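Local coordinates for synaptonemal complex protein 2 (Mus musculus, PDB 5IWZ), which builds the axial and lateral elements of the synaptonemal complex in meiotic prophase and is required for chromosome synapsis and for inserting SYCP3, at residues Gly221-Glu224 / Ala225-Met229; Cys258-Glu261 / Thr262-Ile266; Gln197-Leu200 / Thr201-Ser204; Val167-Cys170 / Ile171-Ala175. All blocks are in the same frame, centred on the assembly; numbering follows the deposited sequence.

Contact 1 (Gly221-Glu224 / Ala225-Met229); sequences GIVE and ALCRM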
loop_
_atom_site.group_PDB
_atom_site.type_symbol
_atom_site.label_atom_id
_atom_site.label_comp_id
_atom_site.label_asym_id
_atom_site.label_seq_id
_atom_site.Cartn_x
_atom_site.Cartn_y
_atom_site.Cartn_z
ATOM N N GLY A 221 5.559 -4.861 -6.648
ATOM C CA GLY A 221 6.179 -3.781 -5.892
ATOM C C GLY A 221 7.537 -4.153 -5.328
ATOM O O GLY A 221 8.447 -3.318 -5.269
ATOM N N ILE A 222 7.686 -5.400 -4.878
ATOM C CA ILE A 222 8.974 -5.857 -4.372
ATOM C C ILE A 222 9.990 -5.943 -5.500
ATOM O O ILE A 222 11.117 -5.464 -5.367
ATOM C CB ILE A 222 8.840 -7.213 -3.665
ATOM C CG1 ILE A 222 8.061 -7.063 -2.360
ATOM C CG2 ILE A 222 10.243 -7.822 -3.460
ATOM C CD1 ILE A 222 7.648 -8.396 -1.757
ATOM N N VAL A 223 9.617 -6.592 -6.611
ATOM C CA VAL A 223 10.478 -6.599 -7.795
ATOM C C VAL A 223 10.836 -5.172 -8.182
ATOM O O VAL A 223 12.002 -4.851 -8.464
ATOM C CB VAL A 223 9.800 -7.335 -8.969
ATOM C CG1 VAL A 223 10.621 -7.135 -10.242
ATOM C CG2 VAL A 223 9.629 -8.833 -8.687
ATOM N N GLU A 224 9.833 -4.296 -8.201
ATOM C CA GLU A 224 10.070 -2.904 -8.569
ATOM C C GLU A 224 11.025 -2.237 -7.598
ATOM O O GLU A 224 11.942 -1.521 -8.019
ATOM C CB GLU A 224 8.757 -2.120 -8.622
ATOM C CG GLU A 224 8.969 -0.609 -8.791
ATOM C CD GLU A 224 7.672 0.196 -8.775
ATOM O OE1 GLU A 224 6.583 -0.417 -8.679
ATOM O OE2 GLU A 224 7.739 1.446 -8.862
ATOM N N ALA A 225 10.833 -2.460 -6.296
ATOM C CA ALA A 225 11.753 -1.880 -5.323
ATOM C C ALA A 225 13.173 -2.406 -5.537
ATOM O O ALA A 225 14.138 -1.633 -5.543
ATOM C CB ALA A 225 11.271 -2.166 -3.895
ATOM N N LEU A 226 13.316 -3.724 -5.723
ATOM C CA LEU A 226 14.643 -4.302 -5.910
ATOM C C LEU A 226 15.314 -3.738 -7.153
ATOM O O LEU A 226 16.526 -3.496 -7.151
ATOM C CB LEU A 226 14.570 -5.830 -5.982
ATOM C CG LEU A 226 14.170 -6.559 -4.685
ATOM C CD1 LEU A 226 13.933 -8.046 -4.926
ATOM C CD2 LEU A 226 15.170 -6.342 -3.532
ATOM N N CYS A 227 14.543 -3.495 -8.215
ATOM C CA CYS A 227 15.142 -2.975 -9.443
ATOM C C CYS A 227 15.435 -1.478 -9.358
ATOM O O CYS A 227 16.368 -0.997 -10.014
ATOM C CB CYS A 227 14.246 -3.291 -10.647
ATOM S SG CYS A 227 14.146 -5.082 -11.040
ATOM N N ARG A 228 14.671 -0.731 -8.562
ATOM C CA ARG A 228 14.992 0.676 -8.346
ATOM C C ARG A 228 16.256 0.839 -7.508
ATOM O O ARG A 228 16.995 1.813 -7.692
ATOM C CB ARG A 228 13.833 1.401 -7.660
ATOM C CG ARG A 228 12.521 1.413 -8.427
ATOM C CD ARG A 228 11.491 2.356 -7.779
ATOM N NE ARG A 228 11.479 3.590 -8.543
ATOM C CZ ARG A 228 10.561 3.904 -9.440
ATOM N NH1 ARG A 228 9.528 3.099 -9.651
ATOM N NH2 ARG A 228 10.673 5.042 -10.106
ATOM N N MET A 229 16.524 -0.091 -6.594
ATOM C CA MET A 229 17.678 0.007 -5.702
ATOM C C MET A 229 18.924 -0.704 -6.224
ATOM O O MET A 229 19.967 -0.633 -5.563
ATOM C CB MET A 229 17.330 -0.545 -4.309
ATOM C CG MET A 229 16.207 0.220 -3.607
ATOM S SD MET A 229 16.040 -0.179 -1.852
ATOM C CE MET A 229 15.541 -1.903 -1.949
#
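Helix 216-229, one of the stacked helices on the N-terminal side of the β-sheets, carries an i to i+4 salt bridge between E224 and R228, with apolar i to i+4 pairs on its inner faces. OE2 of E224 lies 2.6 Å from NH1 of R228, at the edge of the guanidinium and near its plane; with an N-H...O angle of 120° the hydrogen bond within the pair is weak. CG of E224 stands anti to the backbone N (chi1 171°) and the chain runs on extended, which carries the carboxylate alongside the arginine. R228 is bent at chi3, and its NH2 also forms a salt bridge with D184 of helix 169-185. On the buried sides, CG2 of I222 meets CD1 of L226 at 4.0 Å, branched chains lying side by side, and CG1 of V223 meets SG of C227 at 4.2 Å. The small A225 suits the place where M179 and N180 of helix 169-185 come close. An alanine in place of E224 would probably leave NH1 of R228 without this acid and the guanidinium more dependent on D184. With two carboxylates round one guanidinium, the arginine's charge is probably well balanced and its rotation restricted.

Contact 2 (Cys258-Glu261 / Thr262-Ile266); sequences CEFE and TDCRI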
loop_
_atom_site.group_PDB
_atom_site.type_symbol
_atom_site.label_atom_id
_atom_site.label_comp_id
_atom_site.label_asym_id
_atom_site.label_seq_id
_atom_site.Cartn_x
_atom_site.Cartn_y
_atom_site.Cartn_z
ATOM N N CYS A 258 14.081 -0.778 -19.017
ATOM C CA CYS A 258 13.396 0.044 -20.008
ATOM C C CYS A 258 12.056 -0.537 -20.456
ATOM O O CYS A 258 11.229 0.203 -21.002
ATOM C CB CYS A 258 14.303 0.271 -21.222
ATOM S SG CYS A 258 14.725 -1.222 -22.131
ATOM N N GLU A 259 11.820 -1.830 -20.244
ATOM C CA GLU A 259 10.511 -2.439 -20.456
ATOM C C GLU A 259 9.997 -3.069 -19.165
ATOM O O GLU A 259 9.455 -4.179 -19.167
ATOM C CB GLU A 259 10.563 -3.479 -21.570
ATOM C CG GLU A 259 11.153 -2.958 -22.866
ATOM C CD GLU A 259 10.993 -3.940 -24.003
ATOM O OE1 GLU A 259 10.632 -3.500 -25.114
ATOM O OE2 GLU A 259 11.219 -5.152 -23.782
ATOM N N PHE A 260 10.156 -2.354 -18.044
ATOM C CA PHE A 260 10.002 -2.989 -16.739
ATOM C C PHE A 260 8.619 -3.601 -16.569
ATOM O O PHE A 260 8.498 -4.776 -16.195
ATOM C CB PHE A 260 10.269 -1.999 -15.604
ATOM C CG PHE A 260 10.012 -2.595 -14.251
ATOM C CD1 PHE A 260 10.996 -3.343 -13.621
ATOM C CD2 PHE A 260 8.771 -2.468 -13.647
ATOM C CE1 PHE A 260 10.752 -3.931 -12.407
ATOM C CE2 PHE A 260 8.520 -3.049 -12.435
ATOM C CZ PHE A 260 9.510 -3.788 -11.813
ATOM N N GLU A 261 7.566 -2.815 -16.836
ATOM C CA GLU A 261 6.203 -3.230 -16.506
ATOM C C GLU A 261 5.821 -4.544 -17.187
ATOM O O GLU A 261 5.203 -5.420 -16.563
ATOM C CB GLU A 261 5.213 -2.129 -16.891
ATOM C CG GLU A 261 5.384 -0.826 -16.127
ATOM C CD GLU A 261 5.013 -0.950 -14.653
ATOM O OE1 GLU A 261 5.932 -0.949 -13.801
ATOM O OE2 GLU A 261 3.803 -1.049 -14.346
ATOM N N THR A 262 6.168 -4.698 -18.468
ATOM C CA THR A 262 5.814 -5.931 -19.163
ATOM C C THR A 262 6.813 -7.045 -18.869
ATOM O O THR A 262 6.423 -8.215 -18.766
ATOM C CB THR A 262 5.700 -5.695 -20.671
ATOM O OG1 THR A 262 6.869 -5.018 -21.149
ATOM C CG2 THR A 262 4.452 -4.864 -20.987
ATOM N N ASP A 263 8.100 -6.719 -18.717
ATOM C CA ASP A 263 9.052 -7.769 -18.356
ATOM C C ASP A 263 8.766 -8.300 -16.959
ATOM O O ASP A 263 8.969 -9.489 -16.685
ATOM C CB ASP A 263 10.501 -7.278 -18.452
ATOM C CG ASP A 263 11.005 -7.146 -19.899
ATOM O OD1 ASP A 263 10.502 -7.848 -20.809
ATOM O OD2 ASP A 263 11.948 -6.356 -20.107
ATOM N N CYS A 264 8.271 -7.439 -16.068
ATOM C CA CYS A 264 7.962 -7.893 -14.718
ATOM C C CYS A 264 6.805 -8.894 -14.721
ATOM O O CYS A 264 6.852 -9.906 -14.010
ATOM C CB CYS A 264 7.659 -6.692 -13.826
ATOM S SG CYS A 264 7.592 -7.128 -12.106
ATOM N N ARG A 265 5.771 -8.637 -15.530
ATOM C CA ARG A 265 4.716 -9.632 -15.750
ATOM C C ARG A 265 5.297 -10.950 -16.269
ATOM O O ARG A 265 4.950 -12.037 -15.786
ATOM C CB ARG A 265 3.664 -9.072 -16.724
ATOM C CG ARG A 265 2.674 -10.112 -17.309
ATOM C CD ARG A 265 1.853 -10.853 -16.233
ATOM N NE ARG A 265 0.839 -10.000 -15.607
ATOM C CZ ARG A 265 0.007 -10.386 -14.649
ATOM N NH1 ARG A 265 0.040 -11.626 -14.169
ATOM N NH2 ARG A 265 -0.874 -9.524 -14.166
ATOM N N ILE A 266 6.190 -10.877 -17.253
ATOM C CA ILE A 266 6.779 -12.102 -17.791
ATOM C C ILE A 266 7.515 -12.862 -16.688
ATOM O O ILE A 266 7.274 -14.058 -16.464
ATOM C CB ILE A 266 7.690 -11.775 -18.992
ATOM C CG1 ILE A 266 6.844 -11.314 -20.184
ATOM C CG2 ILE A 266 8.579 -12.978 -19.385
ATOM C CD1 ILE A 266 7.642 -10.629 -21.275
#
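F260 and C264 meet one turn apart, CB of C264 standing over one face of the phenyl ring, 4.2 Å from its centroid and 19° off the normal. This is a CH-pi contact offset toward the rim; SG reaches the same ring obliquely and lies 3.9 Å from CZ of F260. Chi1 of 175° in F260 sets CG anti to the backbone N and leans the ring forward over the next turn, where a small, polarisable cysteine fits against its face. On another side of the helix, O of E259 accepts N-H of D263 at 2.9 Å, nearly straight on, and takes a weak second bond from OG1 of T262 at 3.4 Å. The carboxylates of E259 and D263 come near, with OE2 of E259 3.9 Å from OD2 of D263; K256 forms a salt bridge with D263, probably relieving the repulsion. Further out, V223, E224 and C227 of helix 216-229 pack on F260, and R265 turns away to D310 and to the ring of Y216. E259 occupies the N-cap position, and acids in this first turn probably interact well with the helix dipole. The F260-C264 pair is a sulfur-aromatic contact where helix 260-274 packs on helix 216-229.

Contact 3 (Gln197-Leu200 / Thr201-Ser204); sequences QEML and TLMS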
loop_
_atom_site.group_PDB
_atom_site.type_symbol
_atom_site.label_atom_id
_atom_site.label_comp_id
_atom_site.label_asym_id
_atom_site.label_seq_id
_atom_site.Cartn_x
_atom_site.Cartn_y
_atom_site.Cartn_z
ATOM N N GLN A 197 25.296 -3.630 5.224
ATOM C CA GLN A 197 24.970 -5.033 5.460
ATOM C C GLN A 197 23.476 -5.229 5.686
ATOM O O GLN A 197 22.892 -6.207 5.200
ATOM C CB GLN A 197 25.762 -5.564 6.656
ATOM C CG GLN A 197 25.421 -6.995 7.058
ATOM C CD GLN A 197 25.713 -7.999 5.968
ATOM O OE1 GLN A 197 24.954 -8.947 5.762
ATOM N NE2 GLN A 197 26.823 -7.803 5.263
ATOM N N GLU A 198 22.840 -4.310 6.419
ATOM C CA GLU A 198 21.427 -4.484 6.740
ATOM C C GLU A 198 20.577 -4.520 5.476
ATOM O O GLU A 198 19.680 -5.359 5.356
ATOM C CB GLU A 198 20.939 -3.376 7.676
ATOM C CG GLU A 198 19.524 -3.625 8.187
ATOM C CD GLU A 198 18.760 -2.343 8.519
ATOM O OE1 GLU A 198 19.333 -1.237 8.389
ATOM O OE2 GLU A 198 17.578 -2.447 8.919
ATOM N N MET A 199 20.851 -3.619 4.525
ATOM C CA MET A 199 20.068 -3.574 3.294
ATOM C C MET A 199 20.262 -4.842 2.475
ATOM O O MET A 199 19.299 -5.370 1.901
ATOM C CB MET A 199 20.439 -2.341 2.466
ATOM C CG MET A 199 19.726 -1.065 2.893
ATOM S SD MET A 199 18.049 -1.376 3.499
ATOM C CE MET A 199 17.156 -1.605 1.963
ATOM N N LEU A 200 21.499 -5.345 2.411
ATOM C CA LEU A 200 21.763 -6.548 1.629
ATOM C C LEU A 200 20.997 -7.740 2.182
ATOM O O LEU A 200 20.437 -8.536 1.419
ATOM C CB LEU A 200 23.254 -6.847 1.597
ATOM C CG LEU A 200 24.051 -6.005 0.596
ATOM C CD1 LEU A 200 25.531 -6.162 0.874
ATOM C CD2 LEU A 200 23.731 -6.390 -0.848
ATOM N N THR A 201 20.953 -7.876 3.508
ATOM C CA THR A 201 20.133 -8.919 4.117
ATOM C C THR A 201 18.650 -8.710 3.817
ATOM O O THR A 201 17.942 -9.657 3.446
ATOM C CB THR A 201 20.397 -8.960 5.624
ATOM O OG1 THR A 201 21.761 -9.306 5.850
ATOM C CG2 THR A 201 19.497 -9.973 6.313
ATOM N N LEU A 202 18.158 -7.477 3.985
ATOM C CA LEU A 202 16.745 -7.206 3.722
ATOM C C LEU A 202 16.389 -7.511 2.274
ATOM O O LEU A 202 15.376 -8.164 1.992
ATOM C CB LEU A 202 16.405 -5.753 4.059
ATOM C CG LEU A 202 16.330 -5.455 5.555
ATOM C CD1 LEU A 202 16.179 -3.955 5.805
ATOM C CD2 LEU A 202 15.183 -6.235 6.181
ATOM N N MET A 203 17.220 -7.049 1.337
ATOM C CA MET A 203 16.929 -7.281 -0.068
ATOM C C MET A 203 16.959 -8.757 -0.408
ATOM O O MET A 203 16.198 -9.212 -1.268
ATOM C CB MET A 203 17.917 -6.526 -0.934
ATOM C CG MET A 203 17.669 -5.054 -0.949
ATOM S SD MET A 203 18.971 -4.345 -1.948
ATOM C CE MET A 203 18.103 -3.938 -3.439
ATOM N N SER A 204 17.827 -9.519 0.246
ATOM C CA SER A 204 17.820 -10.960 0.032
ATOM C C SER A 204 16.522 -11.578 0.552
ATOM O O SER A 204 15.915 -12.432 -0.115
ATOM C CB SER A 204 19.042 -11.590 0.704
ATOM O OG SER A 204 19.211 -12.913 0.251
#
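Apolar contact is made by M199 and L202, whose side chains meet at an angle, SD of M199 resting 3.9 Å from CD1 of L202. The methionine is bent at chi2 and chi3; chi2 of -34° is well off a staggered value, a departure the flexible thioether tolerates, and it brings the sulfur beside the leucine. The same CD1 of L202 is flanked on another side by E198, which runs alongside it and points the same way, OE2 of E198 coming to 3.7 Å from that methyl. Here the aliphatic part of the glutamate serves as apolar cover, its CG 4.1 Å from CD1 of L202.

These residues lie on the first turns of helix 197-212, in the stacked-helix part of the chain. I155 and C159 of helix 144-163 touch M199, and I163 touches L202, so this face of the helix packs on helix 144-163. M203 points to different neighbours: it touches L226 and M229 of helix 216-229 and W242 of helix 232-242, a place suited to a long, pliant side chain.

The side-chain polar contact lies at the exposed T201 and Q197. OG1 of T201 gives a weak hydrogen bond to O of Q197 at 3.4 Å, a carbonyl that already accepts N-H of T201 at 3.1 Å; a threonine hydroxyl set beside its own backbone N can turn back to the preceding turn in this way. Q197, bent at chi2, brings OE1 within 3.2 Å of that hydroxyl.

Backbone hydrogen bonding follows the α-helical i+4 to i pattern, the N-H of M203 reaching O of M199 at 2.7 Å with an angle of 168°.

Contact 4 (Val167-Cys170 / Ile171-Ala175); sequences VNFC and IQQEA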
loop_
_atom_site.group_PDB
_atom_site.type_symbol
_atom_site.label_atom_id
_atom_site.label_comp_id
_atom_site.label_asym_id
_atom_site.label_seq_id
_atom_site.Cartn_x
_atom_site.Cartn_y
_atom_site.Cartn_z
ATOM N N VAL A 167 2.017 -9.260 8.841
ATOM C CA VAL A 167 1.358 -7.975 8.611
ATOM C C VAL A 167 0.306 -8.117 7.520
ATOM O O VAL A 167 0.561 -8.732 6.475
ATOM C CB VAL A 167 2.393 -6.892 8.240
ATOM C CG1 VAL A 167 1.703 -5.557 7.971
ATOM C CG2 VAL A 167 3.445 -6.761 9.330
ATOM N N ASN A 168 -0.872 -7.524 7.748
ATOM C CA ASN A 168 -1.942 -7.559 6.756
ATOM C C ASN A 168 -1.466 -7.025 5.409
ATOM O O ASN A 168 -0.760 -6.011 5.343
ATOM C CB ASN A 168 -3.138 -6.730 7.219
ATOM C CG ASN A 168 -4.211 -6.647 6.158
ATOM O OD1 ASN A 168 -4.320 -5.652 5.441
ATOM N ND2 ASN A 168 -4.981 -7.719 6.021
ATOM N N PHE A 169 -1.910 -7.681 4.322
ATOM C CA PHE A 169 -1.374 -7.346 3.001
ATOM C C PHE A 169 -1.679 -5.905 2.606
ATOM O O PHE A 169 -0.883 -5.288 1.891
ATOM C CB PHE A 169 -1.904 -8.307 1.926
ATOM C CG PHE A 169 -3.359 -8.091 1.565
ATOM C CD1 PHE A 169 -4.369 -8.666 2.332
ATOM C CD2 PHE A 169 -3.714 -7.337 0.448
ATOM C CE1 PHE A 169 -5.719 -8.493 1.999
ATOM C CE2 PHE A 169 -5.056 -7.168 0.092
ATOM C CZ PHE A 169 -6.067 -7.744 0.879
ATOM N N CYS A 170 -2.819 -5.351 3.050
ATOM C CA CYS A 170 -3.158 -3.977 2.671
ATOM C C CYS A 170 -2.190 -2.968 3.281
ATOM O O CYS A 170 -1.926 -1.918 2.685
ATOM C CB CYS A 170 -4.585 -3.618 3.102
ATOM S SG CYS A 170 -5.906 -4.610 2.342
ATOM N N ILE A 171 -1.683 -3.248 4.477
ATOM C CA ILE A 171 -0.689 -2.361 5.071
ATOM C C ILE A 171 0.629 -2.469 4.316
ATOM O O ILE A 171 1.273 -1.464 3.991
ATOM C CB ILE A 171 -0.525 -2.691 6.563
ATOM C CG1 ILE A 171 -1.820 -2.359 7.302
ATOM C CG2 ILE A 171 0.687 -1.952 7.152
ATOM C CD1 ILE A 171 -1.802 -2.832 8.728
ATOM N N GLN A 172 1.037 -3.691 3.996
ATOM C CA GLN A 172 2.253 -3.848 3.212
ATOM C C GLN A 172 2.115 -3.175 1.858
ATOM O O GLN A 172 3.051 -2.513 1.401
ATOM C CB GLN A 172 2.600 -5.330 3.069
ATOM C CG GLN A 172 2.842 -6.004 4.409
ATOM C CD GLN A 172 2.952 -7.500 4.289
ATOM O OE1 GLN A 172 2.285 -8.105 3.462
ATOM N NE2 GLN A 172 3.793 -8.112 5.123
ATOM N N GLN A 173 0.947 -3.307 1.207
ATOM C CA GLN A 173 0.769 -2.690 -0.109
ATOM C C GLN A 173 0.897 -1.173 -0.025
ATOM O O GLN A 173 1.501 -0.536 -0.900
ATOM C CB GLN A 173 -0.591 -3.084 -0.713
ATOM C CG GLN A 173 -0.674 -4.532 -1.177
ATOM C CD GLN A 173 -2.092 -4.971 -1.601
ATOM O OE1 GLN A 173 -3.077 -4.240 -1.415
ATOM N NE2 GLN A 173 -2.188 -6.176 -2.177
ATOM N N GLU A 174 0.312 -0.576 1.015
ATOM C CA GLU A 174 0.399 0.867 1.204
ATOM C C GLU A 174 1.844 1.308 1.450
ATOM O O GLU A 174 2.315 2.293 0.864
ATOM C CB GLU A 174 -0.514 1.269 2.372
ATOM C CG GLU A 174 -0.291 2.670 2.915
ATOM C CD GLU A 174 -0.590 3.735 1.883
ATOM O OE1 GLU A 174 -1.287 3.424 0.881
ATOM O OE2 GLU A 174 -0.113 4.882 2.060
ATOM N N ALA A 175 2.566 0.583 2.308
ATOM C CA ALA A 175 3.942 0.964 2.619
ATOM C C ALA A 175 4.859 0.764 1.417
ATOM O O ALA A 175 5.696 1.625 1.109
ATOM C CB ALA A 175 4.456 0.155 3.804
#
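From V167 and N168 in extended conformation the chain turns into helix 169-185, where O of N168 accepts N-H of Q172 at 3.2 Å and, weakly, that of I171. N168 is the N-cap: its OD1 takes N-H of C170 at 2.8 Å, the donor standing above the amide plane. Asparagine suits this post because its short side chain can reach forward to a first-turn amide lacking a carbonyl of a preceding turn. Just before it, CG1 of V167 touches CG2 of I171 at 3.8 Å, the two branched chains crossing at about a right angle, and L161 packs on both. Q172 lays its CG against the same valine methyl, while its NE2, 3.6 Å from CB of V167, bonds to O of L161. A leucine at Q172 would probably leave the carbonyl of L161 without this amide partner. With CG between N and carbonyl carbon (chi1 73°), F169 turns its ring edge to NE2 of Q173, 3.3 Å from CD2, amide and ring planes 80° apart. That NE2 also hydrogen-bonds to D215, probably steadying the amide. An asparagine N-cap, flanked by the V167-I171 contact, is characteristic of a helix start, here in the armadillo-repeat-like domain.

Along the chain the order is contact 4, contact 3, contact 1, contact 2, each on its own helix: 169-185, 197-212, 216-229 and 260-274. Contact 1, the hub, touches contact 2 (centres about 12 Å apart), where V223, E224 and C227 receive F260 and C264, and contact 3 (centres about 13 Å apart), where L226 and M229 meet M203. Contact 4 lies nearest the centre of the chain and does not touch the others; its nearest atoms are about 7 Å from contact 1, although the helices 169-185 and 216-229 pack together. The set links neighbouring helices, not all consecutive in the chain, within the helical part of this N-terminal piece, up to helix 260-274, after which the β-sheets begin.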